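Local structure of DNA-binding protein HU (5EKA) at residues Lys8-Val12 and Val26-Asp31; Thr54-Arg60 and Thr79-Lys85. The protein wraps and compacts DNA as a histone-like homodimer, stabilising it against denaturation under extreme environmental conditions. One frame throughout, in Å; residues are numbered along the deposited sequence.

Interaction 1: Lys8-Val12 and Val26-Asp31; sequences KADLV and VKAMVD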
ATOM      1  N   LYS A   8      10.551  -4.340  -0.109  1.00 19.55           N
ATOM      2  CA  LYS A   8       9.839  -4.934   1.028  1.00 19.61           C
ATOM      3  C   LYS A   8      10.846  -5.328   2.120  1.00 20.06           C
ATOM      4  O   LYS A   8      10.659  -4.986   3.288  1.00 18.80           O
ATOM      5  CB  LYS A   8       8.970  -6.119   0.571  1.00 21.53           C
ATOM      6  CG  LYS A   8       8.130  -6.719   1.672  1.00 24.74           C
ATOM      7  CD  LYS A   8       7.056  -7.668   1.138  1.00 28.04           C
ATOM      8  CE  LYS A   8       7.501  -8.591   0.032  1.00 33.37           C
ATOM      9  NZ  LYS A   8       6.684  -9.844  -0.043  1.00 35.11           N
ATOM     10  N   ALA A   9      11.948  -5.958   1.714  1.00 20.48           N
ATOM     11  CA  ALA A   9      13.010  -6.326   2.629  1.00 22.02           C
ATOM     12  C   ALA A   9      13.609  -5.099   3.354  1.00 21.94           C
ATOM     13  O   ALA A   9      13.871  -5.158   4.583  1.00 22.81           O
ATOM     14  CB  ALA A   9      14.092  -7.099   1.873  1.00 23.38           C
ATOM     15  N   ASP A  10      13.843  -3.992   2.635  1.00 21.20           N
ATOM     16  CA  ASP A  10      14.328  -2.772   3.288  1.00 21.64           C
ATOM     17  C   ASP A  10      13.332  -2.269   4.327  1.00 20.36           C
ATOM     18  O   ASP A  10      13.731  -1.845   5.384  1.00 21.40           O
ATOM     19  CB  ASP A  10      14.549  -1.638   2.311  1.00 22.01           C
ATOM     20  CG  ASP A  10      15.699  -1.895   1.355  1.00 24.44           C
ATOM     21  OD1 ASP A  10      16.683  -2.565   1.765  1.00 26.31           O
ATOM     22  OD2 ASP A  10      15.615  -1.416   0.183  1.00 25.27           O
ATOM     23  N   LEU A  11      12.052  -2.301   3.977  1.00 19.60           N
ATOM     24  CA  LEU A  11      11.007  -1.846   4.896  1.00 19.61           C
ATOM     25  C   LEU A  11      10.910  -2.681   6.159  1.00 20.30           C
ATOM     26  O   LEU A  11      10.720  -2.129   7.228  1.00 20.11           O
ATOM     27  CB  LEU A  11       9.665  -1.767   4.180  1.00 18.95           C
ATOM     28  CG  LEU A  11       9.551  -0.603   3.192  1.00 19.70           C
ATOM     29  CD1 LEU A  11       8.323  -0.786   2.322  1.00 20.20           C
ATOM     30  CD2 LEU A  11       9.518   0.772   3.866  1.00 20.51           C
ATOM     31  N   VAL A  12      11.058  -3.993   6.037  1.00 21.42           N
ATOM     32  CA  VAL A  12      11.101  -4.876   7.226  1.00 23.15           C
ATOM     33  C   VAL A  12      12.217  -4.410   8.146  1.00 24.18           C
ATOM     34  O   VAL A  12      12.048  -4.279   9.343  1.00 24.88           O
ATOM     35  CB  VAL A  12      11.278  -6.371   6.819  1.00 24.15           C
ATOM     36  CG1 VAL A  12      11.712  -7.248   7.990  1.00 26.76           C
ATOM     37  CG2 VAL A  12      10.015  -6.907   6.148  1.00 23.66           C
ATOM     38  N   VAL A  26       8.353  -8.922  12.189  1.00 28.87           N
ATOM     39  CA  VAL A  26       7.962  -7.843  11.255  1.00 27.29           C
ATOM     40  C   VAL A  26       7.787  -8.462   9.874  1.00 25.50           C
ATOM     41  O   VAL A  26       6.874  -8.147   9.160  1.00 24.83           O
ATOM     42  CB  VAL A  26       9.029  -6.708  11.224  1.00 26.86           C
ATOM     43  CG1 VAL A  26       8.688  -5.674  10.185  1.00 25.36           C
ATOM     44  CG2 VAL A  26       9.167  -6.061  12.618  1.00 28.34           C
ATOM     45  N   LYS A  27       8.665  -9.401   9.516  1.00 27.02           N
ATOM     46  CA  LYS A  27       8.566 -10.027   8.195  1.00 27.59           C
ATOM     47  C   LYS A  27       7.249 -10.801   8.004  1.00 27.25           C
ATOM     48  O   LYS A  27       6.583 -10.689   6.942  1.00 25.92           O
ATOM     49  CB  LYS A  27       9.792 -10.921   7.975  1.00 30.73           C
ATOM     50  CG  LYS A  27       9.651 -11.906   6.839  1.00 34.12           C
ATOM     51  CD  LYS A  27       9.517 -11.265   5.495  1.00 35.17           C
ATOM     52  CE  LYS A  27       9.576 -12.308   4.377  1.00 39.15           C
ATOM     53  NZ  LYS A  27       9.006 -11.787   3.099  1.00 40.36           N
ATOM     54  N   ALA A  28       6.840 -11.498   9.054  1.00 28.70           N
ATOM     55  CA  ALA A  28       5.598 -12.269   9.084  1.00 27.82           C
ATOM     56  C   ALA A  28       4.410 -11.317   9.013  1.00 26.51           C
ATOM     57  O   ALA A  28       3.416 -11.603   8.340  1.00 25.15           O
ATOM     58  CB  ALA A  28       5.541 -13.105  10.358  1.00 30.74           C
ATOM     59  N   MET A  29       4.506 -10.199   9.715  1.00 25.01           N
ATOM     60  CA  MET A  29       3.422  -9.212   9.723  1.00 25.18           C
ATOM     61  C   MET A  29       3.198  -8.569   8.357  1.00 23.09           C
ATOM     62  O   MET A  29       2.048  -8.477   7.896  1.00 21.49           O
ATOM     63  CB  MET A  29       3.661  -8.169  10.818  1.00 26.13           C
ATOM     64  CG  MET A  29       3.530  -8.716  12.222  1.00 30.51           C
ATOM     65  SD  MET A  29       3.876  -7.367  13.366  0.50 32.19           S
ATOM     66  CE  MET A  29       3.809  -8.251  14.910  1.00 39.19           C
ATOM     67  N   VAL A  30       4.290  -8.173   7.692  1.00 22.52           N
ATOM     68  CA  VAL A  30       4.209  -7.540   6.390  1.00 21.28           C
ATOM     69  C   VAL A  30       3.628  -8.515   5.370  1.00 20.01           C
ATOM     70  O   VAL A  30       2.748  -8.148   4.602  1.00 18.39           O
ATOM     71  CB  VAL A  30       5.545  -6.934   5.874  1.00 22.26           C
ATOM     72  CG1 VAL A  30       5.357  -6.328   4.487  1.00 21.96           C
ATOM     73  CG2 VAL A  30       6.073  -5.863   6.822  1.00 23.23           C
ATOM     74  N   ASP A  31       4.084  -9.764   5.389  1.00 21.75           N
ATOM     75  CA  ASP A  31       3.564 -10.709   4.395  1.00 23.44           C
ATOM     76  C   ASP A  31       2.069 -10.951   4.631  1.00 22.00           C
ATOM     77  O   ASP A  31       1.287 -10.989   3.689  1.00 23.09           O
ATOM     78  CB  ASP A  31       4.337 -12.029   4.444  1.00 27.64           C
ATOM     79  CG  ASP A  31       5.740 -11.895   3.857  1.00 29.93           C
ATOM     80  OD1 ASP A  31       5.995 -10.893   3.152  1.00 34.55           O
ATOM     81  OD2 ASP A  31       6.550 -12.825   4.082  1.00 37.54           O
TER
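Lys8 reaches from the first turn of helix 8-19 across to Val30 and Asp31 of the helix that follows. Its CB heads for the partner helix. CG, turned anti to the backbone N (chi1 -176°), comes to 4.0 Å from Val30 CG1, and CD stays beside the same methyl, the side chains of Lys8 and Val30 running past each other in opposite directions. CD also draws near Asp31 OD1, and here Lys8 meets the Asp31 side chain at about a right angle. A bend at chi3 (42°) then turns the end of the chain toward OD1, and NZ ends 3.4 Å from Asp31 OD1, a salt bridge whose hydrogen bond is weak. NZ also makes a weak hydrogen bond to the carbonyl of Thr50 of the second subunit.

Asp31 is held more firmly from its own helix: Lys27, one turn earlier, sets its NZ 2.8 Å from Asp31 OD2, on the syn lone pair, and bonds weakly to OD1 as well. The two ammonium groups, NZ of Lys8 and NZ of Lys27, lie 4.4 Å apart, and the carboxylate they share probably offsets their repulsion. Helices 8-19 and 23-42 form the helical hairpin of the HU fold, at the base of the dimer body; the short segments run at 130° to each other, their axes 10.0 Å apart.

Deeper in, the contact is made by three valines. Val12 rests its two methyls on the backbone of Lys27, with CG1 4.1 Å from Val26 CG1 and CG2 4.1 Å from Val30 CG2. Val26 CG1 also approaches the carbonyl oxygen of Val12, at 3.7 Å. Val15 and Ala16 continue this apolar layer along helix 8-19 over Val26, whose other neighbours include Met29 of the second subunit.

Interaction 2: Thr54-Arg60 and Thr79-Lys85; sequences TFEVRKR and TQYPAFK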
ATOM      1  N   THR A  54      -6.471   4.869  -0.055  1.00 19.74           N
ATOM      2  CA  THR A  54      -7.450   3.789  -0.186  1.00 19.51           C
ATOM      3  C   THR A  54      -7.166   2.949  -1.418  1.00 19.28           C
ATOM      4  O   THR A  54      -6.979   3.493  -2.516  1.00 19.20           O
ATOM      5  CB  THR A  54      -8.852   4.387  -0.256  1.00 22.30           C
ATOM      6  OG1 THR A  54      -9.057   5.203   0.925  1.00 23.63           O
ATOM      7  CG2 THR A  54      -9.950   3.349  -0.379  1.00 21.93           C
ATOM      8  N   PHE A  55      -7.204   1.629  -1.232  1.00 17.59           N
ATOM      9  CA  PHE A  55      -7.213   0.723  -2.372  1.00 16.89           C
ATOM     10  C   PHE A  55      -8.650   0.308  -2.707  1.00 17.95           C
ATOM     11  O   PHE A  55      -9.497   0.111  -1.828  1.00 18.49           O
ATOM     12  CB  PHE A  55      -6.400  -0.529  -2.068  1.00 16.58           C
ATOM     13  CG  PHE A  55      -4.955  -0.284  -1.776  1.00 17.52           C
ATOM     14  CD1 PHE A  55      -4.023  -0.280  -2.795  1.00 18.21           C
ATOM     15  CD2 PHE A  55      -4.508  -0.093  -0.451  1.00 18.16           C
ATOM     16  CE1 PHE A  55      -2.674  -0.128  -2.533  1.00 18.94           C
ATOM     17  CE2 PHE A  55      -3.162   0.070  -0.212  1.00 20.04           C
ATOM     18  CZ  PHE A  55      -2.260   0.087  -1.250  1.00 19.63           C
ATOM     19  N   GLU A  56      -8.910   0.132  -3.988  1.00 18.90           N
ATOM     20  CA  GLU A  56     -10.230  -0.272  -4.409  1.00 20.81           C
ATOM     21  C   GLU A  56     -10.119  -0.972  -5.756  1.00 21.38           C
ATOM     22  O   GLU A  56      -9.123  -0.866  -6.438  1.00 22.59           O
ATOM     23  CB  GLU A  56     -11.135   0.958  -4.532  1.00 24.23           C
ATOM     24  CG  GLU A  56     -10.790   1.911  -5.690  1.00 28.44           C
ATOM     25  CD  GLU A  56     -11.505   3.259  -5.600  1.00 35.31           C
ATOM     26  OE1 GLU A  56     -12.357   3.444  -4.683  1.00 38.59           O
ATOM     27  OE2 GLU A  56     -11.215   4.132  -6.465  1.00 39.68           O
ATOM     28  N   VAL A  57     -11.149  -1.715  -6.097  1.00 22.95           N
ATOM     29  CA  VAL A  57     -11.257  -2.325  -7.418  1.00 23.66           C
ATOM     30  C   VAL A  57     -12.089  -1.432  -8.302  1.00 25.29           C
ATOM     31  O   VAL A  57     -13.258  -1.134  -7.985  1.00 26.99           O
ATOM     32  CB  VAL A  57     -11.926  -3.704  -7.301  1.00 23.98           C
ATOM     33  CG1 VAL A  57     -12.130  -4.329  -8.684  1.00 24.45           C
ATOM     34  CG2 VAL A  57     -11.085  -4.589  -6.413  1.00 23.36           C
ATOM     35  N   ARG A  58     -11.511  -1.015  -9.420  1.00 25.41           N
ATOM     36  CA  ARG A  58     -12.227  -0.161 -10.361  1.00 27.63           C
ATOM     37  C   ARG A  58     -12.681  -0.962 -11.533  1.00 28.75           C
ATOM     38  O   ARG A  58     -12.080  -1.985 -11.843  1.00 27.16           O
ATOM     39  CB  ARG A  58     -11.343   0.988 -10.778  1.00 28.62           C
ATOM     40  CG  ARG A  58     -11.112   1.912  -9.610  1.00 28.10           C
ATOM     41  CD  ARG A  58     -10.423   3.204 -10.015  1.00 30.30           C
ATOM     42  NE  ARG A  58      -9.971   3.907  -8.808  1.00 30.83           N
ATOM     43  CZ  ARG A  58      -9.017   4.837  -8.755  1.00 31.57           C
ATOM     44  NH1 ARG A  58      -8.349   5.216  -9.844  1.00 31.66           N
ATOM     45  NH2 ARG A  58      -8.709   5.375  -7.582  1.00 31.59           N
ATOM     46  N   LYS A  59     -13.777  -0.533 -12.149  1.00 30.88           N
ATOM     47  CA  LYS A  59     -14.317  -1.242 -13.295  1.00 33.82           C
ATOM     48  C   LYS A  59     -14.234  -0.447 -14.611  1.00 35.41           C
ATOM     49  O   LYS A  59     -14.281   0.785 -14.638  1.00 35.72           O
ATOM     50  CB  LYS A  59     -15.748  -1.671 -12.993  1.00 36.82           C
ATOM     51  CG  LYS A  59     -15.832  -2.760 -11.946  1.00 38.94           C
ATOM     52  CD  LYS A  59     -17.252  -3.060 -11.490  1.00 43.50           C
ATOM     53  CE  LYS A  59     -17.312  -3.396 -10.001  1.00 43.57           C
ATOM     54  NZ  LYS A  59     -16.487  -4.574  -9.597  1.00 46.01           N
ATOM     55  N   ARG A  60     -14.021  -1.176 -15.694  1.00 44.60           N
ATOM     56  CA  ARG A  60     -14.163  -0.620 -17.013  1.00 44.84           C
ATOM     57  C   ARG A  60     -15.355  -1.356 -17.635  1.00 44.32           C
ATOM     58  O   ARG A  60     -15.364  -2.569 -17.681  1.00 42.89           O
ATOM     59  CB  ARG A  60     -12.899  -0.866 -17.839  0.70 45.25           C
ATOM     60  CG  ARG A  60     -11.570  -0.653 -17.107  0.70 46.15           C
ATOM     61  CD  ARG A  60     -10.406  -0.693 -18.099  0.70 47.36           C
ATOM     62  NE  ARG A  60      -9.076  -0.565 -17.487  0.70 48.48           N
ATOM     63  CZ  ARG A  60      -8.310  -1.575 -17.071  0.70 48.60           C
ATOM     64  NH1 ARG A  60      -8.723  -2.840 -17.155  0.70 47.54           N
ATOM     65  NH2 ARG A  60      -7.117  -1.312 -16.536  0.70 50.16           N
ATOM     66  N   THR A  79     -13.783  -5.140 -17.664  1.00 36.96           N
ATOM     67  CA  THR A  79     -12.609  -5.568 -16.922  1.00 35.18           C
ATOM     68  C   THR A  79     -12.615  -4.861 -15.582  1.00 32.36           C
ATOM     69  O   THR A  79     -13.352  -3.936 -15.363  1.00 32.53           O
ATOM     70  CB  THR A  79     -11.286  -5.243 -17.637  1.00 36.13           C
ATOM     71  OG1 THR A  79     -11.306  -3.895 -18.058  1.00 39.58           O
ATOM     72  CG2 THR A  79     -11.083  -6.139 -18.862  1.00 39.42           C
ATOM     73  N   GLN A  80     -11.822  -5.368 -14.655  1.00 29.99           N
ATOM     74  CA  GLN A  80     -11.721  -4.705 -13.358  1.00 28.09           C
ATOM     75  C   GLN A  80     -10.310  -4.833 -12.873  1.00 25.61           C
ATOM     76  O   GLN A  80      -9.625  -5.784 -13.220  1.00 24.54           O
ATOM     77  CB  GLN A  80     -12.739  -5.253 -12.361  1.00 30.36           C
ATOM     78  CG  GLN A  80     -12.596  -6.707 -11.995  1.00 30.82           C
ATOM     79  CD  GLN A  80     -13.767  -7.231 -11.151  1.00 33.93           C
ATOM     80  OE1 GLN A  80     -14.936  -6.937 -11.417  1.00 37.38           O
ATOM     81  NE2 GLN A  80     -13.454  -8.023 -10.139  1.00 34.52           N
ATOM     82  N   TYR A  81      -9.881  -3.852 -12.102  1.00 23.51           N
ATOM     83  CA  TYR A  81      -8.477  -3.728 -11.788  1.00 22.94           C
ATOM     84  C   TYR A  81      -8.271  -3.013 -10.458  1.00 21.02           C
ATOM     85  O   TYR A  81      -9.150  -2.276  -9.997  1.00 19.67           O
ATOM     86  CB  TYR A  81      -7.754  -2.997 -12.906  1.00 24.26           C
ATOM     87  CG  TYR A  81      -8.230  -1.569 -13.127  1.00 25.08           C
ATOM     88  CD1 TYR A  81      -7.558  -0.510 -12.547  1.00 26.08           C
ATOM     89  CD2 TYR A  81      -9.369  -1.289 -13.865  1.00 27.91           C
ATOM     90  CE1 TYR A  81      -7.986   0.794 -12.730  1.00 26.47           C
ATOM     91  CE2 TYR A  81      -9.799   0.027 -14.049  1.00 30.18           C
ATOM     92  CZ  TYR A  81      -9.110   1.049 -13.459  1.00 29.98           C
ATOM     93  OH  TYR A  81      -9.527   2.360 -13.628  1.00 32.10           O
ATOM     94  N   PRO A  82      -7.128  -3.285  -9.817  1.00 20.51           N
ATOM     95  CA  PRO A  82      -6.895  -2.634  -8.538  1.00 19.92           C
ATOM     96  C   PRO A  82      -6.349  -1.228  -8.735  1.00 20.32           C
ATOM     97  O   PRO A  82      -5.558  -1.008  -9.640  1.00 21.50           O
ATOM     98  CB  PRO A  82      -5.839  -3.543  -7.876  1.00 20.32           C
ATOM     99  CG  PRO A  82      -5.171  -4.315  -8.977  1.00 22.04           C
ATOM    100  CD  PRO A  82      -6.000  -4.160 -10.226  1.00 21.96           C
ATOM    101  N   ALA A  83      -6.692  -0.321  -7.826  1.00 19.16           N
ATOM    102  CA  ALA A  83      -6.187   1.028  -7.891  1.00 19.11           C
ATOM    103  C   ALA A  83      -5.992   1.566  -6.477  1.00 18.07           C
ATOM    104  O   ALA A  83      -6.602   1.072  -5.522  1.00 20.39           O
ATOM    105  CB  ALA A  83      -7.133   1.909  -8.657  1.00 20.54           C
ATOM    106  N   PHE A  84      -5.160   2.591  -6.377  1.00 17.45           N
ATOM    107  CA  PHE A  84      -4.885   3.279  -5.099  1.00 17.05           C
ATOM    108  C   PHE A  84      -5.160   4.757  -5.255  1.00 18.19           C
ATOM    109  O   PHE A  84      -4.761   5.364  -6.246  1.00 18.37           O
ATOM    110  CB  PHE A  84      -3.441   3.062  -4.746  1.00 17.38           C
ATOM    111  CG  PHE A  84      -2.981   3.800  -3.541  1.00 17.18           C
ATOM    112  CD1 PHE A  84      -3.360   3.393  -2.264  1.00 18.21           C
ATOM    113  CD2 PHE A  84      -2.096   4.843  -3.686  1.00 18.07           C
ATOM    114  CE1 PHE A  84      -2.885   4.059  -1.159  1.00 18.71           C
ATOM    115  CE2 PHE A  84      -1.602   5.513  -2.578  1.00 19.08           C
ATOM    116  CZ  PHE A  84      -2.018   5.143  -1.320  1.00 18.53           C
ATOM    117  N   LYS A  85      -5.895   5.306  -4.281  1.00 17.89           N
ATOM    118  CA  LYS A  85      -6.202   6.721  -4.232  1.00 20.74           C
ATOM    119  C   LYS A  85      -5.435   7.290  -3.029  1.00 18.88           C
ATOM    120  O   LYS A  85      -5.817   7.033  -1.869  1.00 19.95           O
ATOM    121  CB  LYS A  85      -7.696   6.933  -4.029  1.00 24.38           C
ATOM    122  CG  LYS A  85      -8.027   8.409  -3.944  1.00 29.86           C
ATOM    123  CD  LYS A  85      -9.365   8.732  -4.538  1.00 35.29           C
ATOM    124  CE  LYS A  85      -9.446  10.215  -4.868  1.00 40.49           C
ATOM    125  NZ  LYS A  85      -9.197  11.086  -3.682  1.00 42.52           N
TER
HETATM  126  O   HOH W   1      -6.047   7.186  -8.227  1.00 38.00           O
HETATM  127  O   HOH W   2      -8.131   4.339 -12.540  1.00 41.07           O
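Arg58 CB makes a CH-pi contact over one face of the Tyr81 ring where antiparallel strands 54-60 and 79-85 pair. On the opposite face, in one of its two conformers, the Arg60 guanidinium lies flat, planes at 13°. In that conformer Arg60 NH1 also donates to Thr79 OG1 (2.9 Å). The extended Arg58 chain carries its guanidinium over Ala83 CB, and Arg58 NE donates to the anti lone pair of Glu56 OE2 at 2.7 Å. This is the wetter side: one water joins Arg58 NH1 to Tyr81 OH, another Arg58 NH2 to Phe84 O. Thr54-Lys85, Glu56-Ala83, Arg58-Tyr81 and Arg60-Thr79 are hydrogen-bonded pairs, with two N-H...O bonds each.

The other face is tighter and apolar at the Phe55-Phe84 pair. Phe84 CD1 sits over the centre of the Phe55 ring, 3.6 Å from Phe55 CE1, planes oblique at 44°. Further along, Val57 CG1 packs on Gln80 CB, and Gln80 NE2 donates a hydrogen bond to Val94 O of the second subunit.

These strands begin the beta arm that HU proteins use to embrace DNA. Phe55 meets Phe84 of the second subunit edge-to-face, and Phe84 its Phe55, while strand 46-49 flanks 53-60.

Overall arrangement
Interactions 1 and 2 lie on opposite sides of the chain's centre, about 24 Å apart between centres and about 11 Å at their nearest atoms, and share no helix or strand. Interaction 1 joins two helices with no backbone-to-backbone bond between them, a buried valine layer edged by a charged trio. Interaction 2 is a strand pairing held by a backbone ladder, burying 870 Å² against 286 Å², with phenylalanines on one face, and arginines, Tyr81 and water on the other. Both are partly buried and both touch the second subunit: the helical hairpin through Lys8, Leu11, Val26 and Met29, the strands through their phenylalanine face.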